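Local structure of TssK (Serratia sp. FS14, 5Y0E) at residues His5-Thr10 with Gln21-Tyr26; Arg109-Phe114 with Ala122-Tyr127. The protein is a baseplate component of the bacterial type VI secretion system, a trimer that probably links the baseplate to the membrane complex. One frame throughout, in Å; residues are numbered along the deposited sequence.

Both contacts lie toward the same end of the elongated chain, their centres about 19 Å apart and their nearest atoms about 6 Å apart, so they do not touch each other. Contact 1 is the more buried: it lays the strand at 6-7 over helix 17-37 with no hydrogen bond between its segments, through K6 on an aromatic face and small apolar groups. Contact 2 is a parallel strand pairing, 112-113 beside 124-131, held by backbone hydrogen bonds and only partly buried. Neither is isolated from the assembly. Both meet the other two subunits, and Y124 of contact 2 packs against Y26 of contact 1 from another chain.

Contact 1: His5-Thr10 with Gln21-Tyr26; sequences HKVVWT and QQAENY
K6 lies over one face of the Y26 ring. Its CB stands 4.0 Å from the ring centroid and 16° off the ring normal, a CH-pi contact, while K6 CA covers the same ring nearer its rim. K6 CG, anti to the backbone N (chi1 -157°), continues over CZ and CE2. The two side chains cross obliquely, and a bend at chi3 brings K6 CE to 3.4 Å from Y26 OH. The charged end looks elsewhere: K6 NZ makes salt bridges to E24 and E28 of the second subunit, and Y26 OH is hydrogen-bonded to that same E28. At the inner end of the tyrosine, CB is 3.3 Å from H5 O and CD1 is 3.3 Å from K6 N, so CB and the CD1 corner of the ring lie close against the H5-K6 peptide.

V7 points at Q22 and A23, which lie about one turn before Y26 on the helix. Its CG2 branch, anti to the carbonyl carbon, meets Q22 CB at 3.9 Å, the two side chains crossing at about a right angle, and sits 4.4 Å from A23 CB. The other branch, CG1, lies over one face of the W9 ring, toward its rim. W9 in turn brings CZ2 to 4.1 Å from A23 CB, which lies at the edge of the indole near its plane.

The short strand thus packs across one side of helix 17-37. K6 and V7 also pair antiparallel with a strand of the second subunit, extending a sheet across the interface, while W9 O accepts a hydrogen bond from N135 ND2 of the third subunit.

Contact 2: Arg109-Phe114 with Ala122-Tyr127; sequences REDVIF and ARYLAY
I113 and L125 meet on one face of the paired strands, where I113 CG1 comes to 3.8 Å from L125 CD1 as the two side chains cross at a slant. I113 CG1 sits in the crowded position between the backbone N and the carbonyl carbon (chi1 57°), while its CG2 branch abuts the small bump of A122 CB at 3.7 Å. On the other face, V112 lies beside Y124, and its CG1 reaches forward to A126 CB. That methyl also touches F114 CD2, at 3.6 Å, with the ring tilted obliquely to it.

D111 runs alongside both R123 and Y124. Its carboxylate is nearly coplanar with the R123 guanidinium, and OD1 rests 3.4 Å from R123 CD. OD2 lies near the edge of the Y124 ring. The opposite charges stay beyond salt-bridge range, and R123 NH1 instead forms a salt bridge with D71.

The backbones pair in parallel. D111 O accepts Y124 N at 3.0 Å and a weaker bond from R123 N; I113 N gives to Y124 O at 3.1 Å; A126 N reaches I113 O at 2.8 Å.

Strand 112-113 is outermost in this chain's mixed sheet, and the sheet goes on from 124-131 to 142-155, its antiparallel neighbour, whose R150 touches both I113 and L125. V8 of the third subunit packs on V112 and A126, while L134 and N135 of the second subunit meet D111 and V112.

Contact 1: His5-Thr10 with Gln21-Tyr26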
# COMPACT_ATOMS: atom_id res chain seq x y z
N HIS A 5 31.39 14.99 -15.84
CA HIS A 5 32.07 13.84 -16.40
C HIS A 5 33.24 13.40 -15.53
O HIS A 5 33.72 14.15 -14.67
CB HIS A 5 32.58 14.15 -17.81
CG HIS A 5 31.50 14.59 -18.76
ND1 HIS A 5 30.79 13.70 -19.53
CD2 HIS A 5 31.02 15.81 -19.05
CE1 HIS A 5 29.92 14.36 -20.27
NE2 HIS A 5 30.04 15.65 -20.00
N LYS A 6 33.70 12.20 -15.79
CA LYS A 6 34.80 11.58 -15.09
C LYS A 6 36.15 12.18 -15.42
O LYS A 6 36.41 12.56 -16.53
CB LYS A 6 34.83 10.11 -15.44
CG LYS A 6 35.53 9.27 -14.40
CD LYS A 6 35.77 7.89 -14.93
CE LYS A 6 34.99 6.88 -14.13
NZ LYS A 6 35.64 6.62 -12.84
N VAL A 7 37.00 12.24 -14.42
CA VAL A 7 38.32 12.80 -14.57
C VAL A 7 39.32 11.73 -14.97
O VAL A 7 39.28 10.64 -14.44
CB VAL A 7 38.73 13.48 -13.26
CG1 VAL A 7 40.20 13.78 -13.21
CG2 VAL A 7 37.93 14.74 -13.06
N VAL A 8 40.18 12.03 -15.93
CA VAL A 8 41.20 11.08 -16.34
C VAL A 8 42.50 11.37 -15.61
O VAL A 8 43.18 12.36 -15.89
CB VAL A 8 41.42 11.11 -17.86
CG1 VAL A 8 42.36 10.00 -18.24
CG2 VAL A 8 40.11 10.98 -18.57
N TRP A 9 42.87 10.48 -14.71
CA TRP A 9 44.11 10.58 -13.98
C TRP A 9 45.19 9.86 -14.78
O TRP A 9 45.23 8.65 -14.84
CB TRP A 9 43.94 9.96 -12.61
CG TRP A 9 42.72 10.42 -11.97
CD1 TRP A 9 41.47 9.93 -12.17
CD2 TRP A 9 42.58 11.49 -11.06
NE1 TRP A 9 40.58 10.62 -11.43
CE2 TRP A 9 41.24 11.60 -10.74
CE3 TRP A 9 43.47 12.38 -10.47
CZ2 TRP A 9 40.77 12.53 -9.86
CZ3 TRP A 9 43.00 13.30 -9.61
CH2 TRP A 9 41.67 13.38 -9.31
N THR A 10 46.06 10.63 -15.41
CA THR A 10 47.15 10.12 -16.21
C THR A 10 48.43 10.10 -15.39
O THR A 10 48.51 10.65 -14.30
CB THR A 10 47.35 10.96 -17.46
OG1 THR A 10 47.70 12.29 -17.08
CG2 THR A 10 46.07 11.02 -18.26
N GLN A 21 37.96 18.84 -7.47
CA GLN A 21 36.68 19.51 -7.56
C GLN A 21 35.77 18.82 -8.57
O GLN A 21 34.65 18.42 -8.24
CB GLN A 21 36.91 20.97 -7.95
CG GLN A 21 37.67 21.76 -6.91
CD GLN A 21 37.93 23.18 -7.36
OE1 GLN A 21 37.68 23.55 -8.50
NE2 GLN A 21 38.46 23.99 -6.46
N GLN A 22 36.24 18.67 -9.80
CA GLN A 22 35.42 18.03 -10.82
C GLN A 22 35.15 16.58 -10.48
O GLN A 22 34.12 16.03 -10.88
CB GLN A 22 36.12 18.13 -12.16
CG GLN A 22 36.50 19.52 -12.52
CD GLN A 22 35.30 20.38 -12.80
OE1 GLN A 22 34.61 20.17 -13.78
NE2 GLN A 22 35.04 21.35 -11.94
N ALA A 23 36.04 15.95 -9.75
CA ALA A 23 35.86 14.57 -9.38
C ALA A 23 34.73 14.41 -8.40
O ALA A 23 33.99 13.46 -8.48
CB ALA A 23 37.13 13.99 -8.81
N GLU A 24 34.65 15.31 -7.43
CA GLU A 24 33.52 15.29 -6.52
C GLU A 24 32.23 15.63 -7.26
O GLU A 24 31.18 15.02 -7.00
CB GLU A 24 33.76 16.24 -5.34
CG GLU A 24 34.68 15.63 -4.26
CD GLU A 24 34.95 16.52 -3.04
OE1 GLU A 24 35.17 15.98 -1.93
OE2 GLU A 24 34.94 17.76 -3.16
N ASN A 25 32.29 16.55 -8.21
CA ASN A 25 31.12 16.80 -9.06
C ASN A 25 30.67 15.52 -9.75
O ASN A 25 29.51 15.13 -9.66
CB ASN A 25 31.43 17.88 -10.09
CG ASN A 25 31.35 19.28 -9.52
OD1 ASN A 25 31.27 19.47 -8.31
ND2 ASN A 25 31.38 20.26 -10.39
N TYR A 26 31.59 14.86 -10.42
CA TYR A 26 31.24 13.65 -11.13
C TYR A 26 30.63 12.60 -10.23
O TYR A 26 29.62 12.02 -10.55
CB TYR A 26 32.46 13.08 -11.84
CG TYR A 26 32.31 11.65 -12.22
CD1 TYR A 26 31.63 11.28 -13.34
CD2 TYR A 26 32.82 10.66 -11.43
CE1 TYR A 26 31.46 9.98 -13.67
CE2 TYR A 26 32.66 9.35 -11.75
CZ TYR A 26 31.97 9.03 -12.88
OH TYR A 26 31.81 7.73 -13.21

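Contact 2: Arg109-Phe114 with Ala122-Tyr127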
# COMPACT_ATOMS: atom_id res chain seq x y z
N ARG A 109 29.60 30.41 -11.87
CA ARG A 109 29.70 31.12 -10.62
C ARG A 109 30.54 30.31 -9.66
O ARG A 109 30.56 29.08 -9.72
CB ARG A 109 28.33 31.37 -9.97
CG ARG A 109 27.24 31.85 -10.91
CD ARG A 109 25.98 32.21 -10.12
NE ARG A 109 25.41 31.07 -9.39
CZ ARG A 109 24.25 30.50 -9.69
NH1 ARG A 109 23.81 29.47 -8.97
NH2 ARG A 109 23.52 30.97 -10.68
N GLU A 110 31.23 31.00 -8.77
CA GLU A 110 32.01 30.33 -7.76
C GLU A 110 31.09 29.55 -6.84
O GLU A 110 29.96 29.95 -6.59
CB GLU A 110 32.83 31.35 -6.98
CG GLU A 110 33.07 32.61 -7.81
CD GLU A 110 33.85 33.65 -7.07
OE1 GLU A 110 35.09 33.70 -7.25
OE2 GLU A 110 33.23 34.41 -6.30
N ASP A 111 31.58 28.41 -6.35
CA ASP A 111 30.78 27.51 -5.54
C ASP A 111 31.19 27.49 -4.08
O ASP A 111 30.42 26.99 -3.25
CB ASP A 111 30.87 26.08 -6.08
CG ASP A 111 29.59 25.32 -5.90
OD1 ASP A 111 28.55 25.83 -6.35
OD2 ASP A 111 29.60 24.23 -5.29
N VAL A 112 32.37 27.99 -3.76
CA VAL A 112 32.85 28.07 -2.40
C VAL A 112 33.25 29.50 -2.13
O VAL A 112 33.86 30.15 -2.98
CB VAL A 112 34.05 27.14 -2.16
CG1 VAL A 112 34.38 27.08 -0.69
CG2 VAL A 112 33.75 25.78 -2.71
N ILE A 113 32.91 29.99 -0.95
CA ILE A 113 33.31 31.30 -0.49
C ILE A 113 33.92 31.11 0.88
O ILE A 113 33.64 30.14 1.57
CB ILE A 113 32.19 32.35 -0.44
CG1 ILE A 113 31.05 31.88 0.43
CG2 ILE A 113 31.71 32.71 -1.81
CD1 ILE A 113 29.98 32.90 0.54
N PHE A 114 34.78 32.04 1.24
CA PHE A 114 35.47 31.98 2.50
C PHE A 114 35.00 33.07 3.45
O PHE A 114 35.29 33.04 4.63
CB PHE A 114 36.96 32.06 2.24
CG PHE A 114 37.46 31.03 1.28
CD1 PHE A 114 37.33 31.21 -0.07
CD2 PHE A 114 38.03 29.87 1.72
CE1 PHE A 114 37.76 30.26 -0.95
CE2 PHE A 114 38.46 28.91 0.84
CZ PHE A 114 38.33 29.11 -0.50
N ALA A 122 26.84 31.08 -3.77
CA ALA A 122 27.74 29.98 -3.56
C ALA A 122 27.04 28.93 -2.74
O ALA A 122 26.28 29.24 -1.88
CB ALA A 122 28.99 30.45 -2.87
N ARG A 123 27.32 27.68 -3.00
CA ARG A 123 26.69 26.63 -2.27
C ARG A 123 27.39 26.32 -0.98
O ARG A 123 26.81 25.81 -0.07
CB ARG A 123 26.61 25.38 -3.13
CG ARG A 123 25.50 25.42 -4.15
CD ARG A 123 25.65 24.40 -5.24
NE ARG A 123 25.52 23.07 -4.73
CZ ARG A 123 24.39 22.39 -4.69
NH1 ARG A 123 23.28 22.91 -5.14
NH2 ARG A 123 24.37 21.17 -4.21
N TYR A 124 28.66 26.67 -0.89
CA TYR A 124 29.38 26.35 0.30
C TYR A 124 30.14 27.49 0.92
O TYR A 124 30.54 28.41 0.27
CB TYR A 124 30.36 25.23 0.00
CG TYR A 124 29.72 23.92 -0.31
CD1 TYR A 124 29.43 23.04 0.69
CD2 TYR A 124 29.42 23.56 -1.59
CE1 TYR A 124 28.85 21.84 0.42
CE2 TYR A 124 28.83 22.37 -1.87
CZ TYR A 124 28.55 21.51 -0.85
OH TYR A 124 27.97 20.31 -1.11
N LEU A 125 30.30 27.41 2.23
CA LEU A 125 31.07 28.37 2.98
C LEU A 125 32.16 27.57 3.62
O LEU A 125 31.90 26.66 4.36
CB LEU A 125 30.24 29.01 4.05
CG LEU A 125 31.07 29.94 4.90
CD1 LEU A 125 31.41 31.18 4.10
CD2 LEU A 125 30.33 30.29 6.16
N ALA A 126 33.40 27.94 3.36
CA ALA A 126 34.54 27.19 3.86
C ALA A 126 34.84 27.55 5.30
O ALA A 126 34.75 28.72 5.69
CB ALA A 126 35.76 27.45 2.99
N TYR A 127 35.18 26.55 6.10
CA TYR A 127 35.55 26.74 7.48
C TYR A 127 36.68 25.78 7.83
O TYR A 127 36.90 24.78 7.15
CB TYR A 127 34.37 26.53 8.42
CG TYR A 127 33.87 25.10 8.49
CD1 TYR A 127 33.08 24.57 7.49
CD2 TYR A 127 34.16 24.31 9.58
CE1 TYR A 127 32.61 23.29 7.56
CE2 TYR A 127 33.69 23.03 9.66
CZ TYR A 127 32.92 22.53 8.65
OH TYR A 127 32.47 21.25 8.74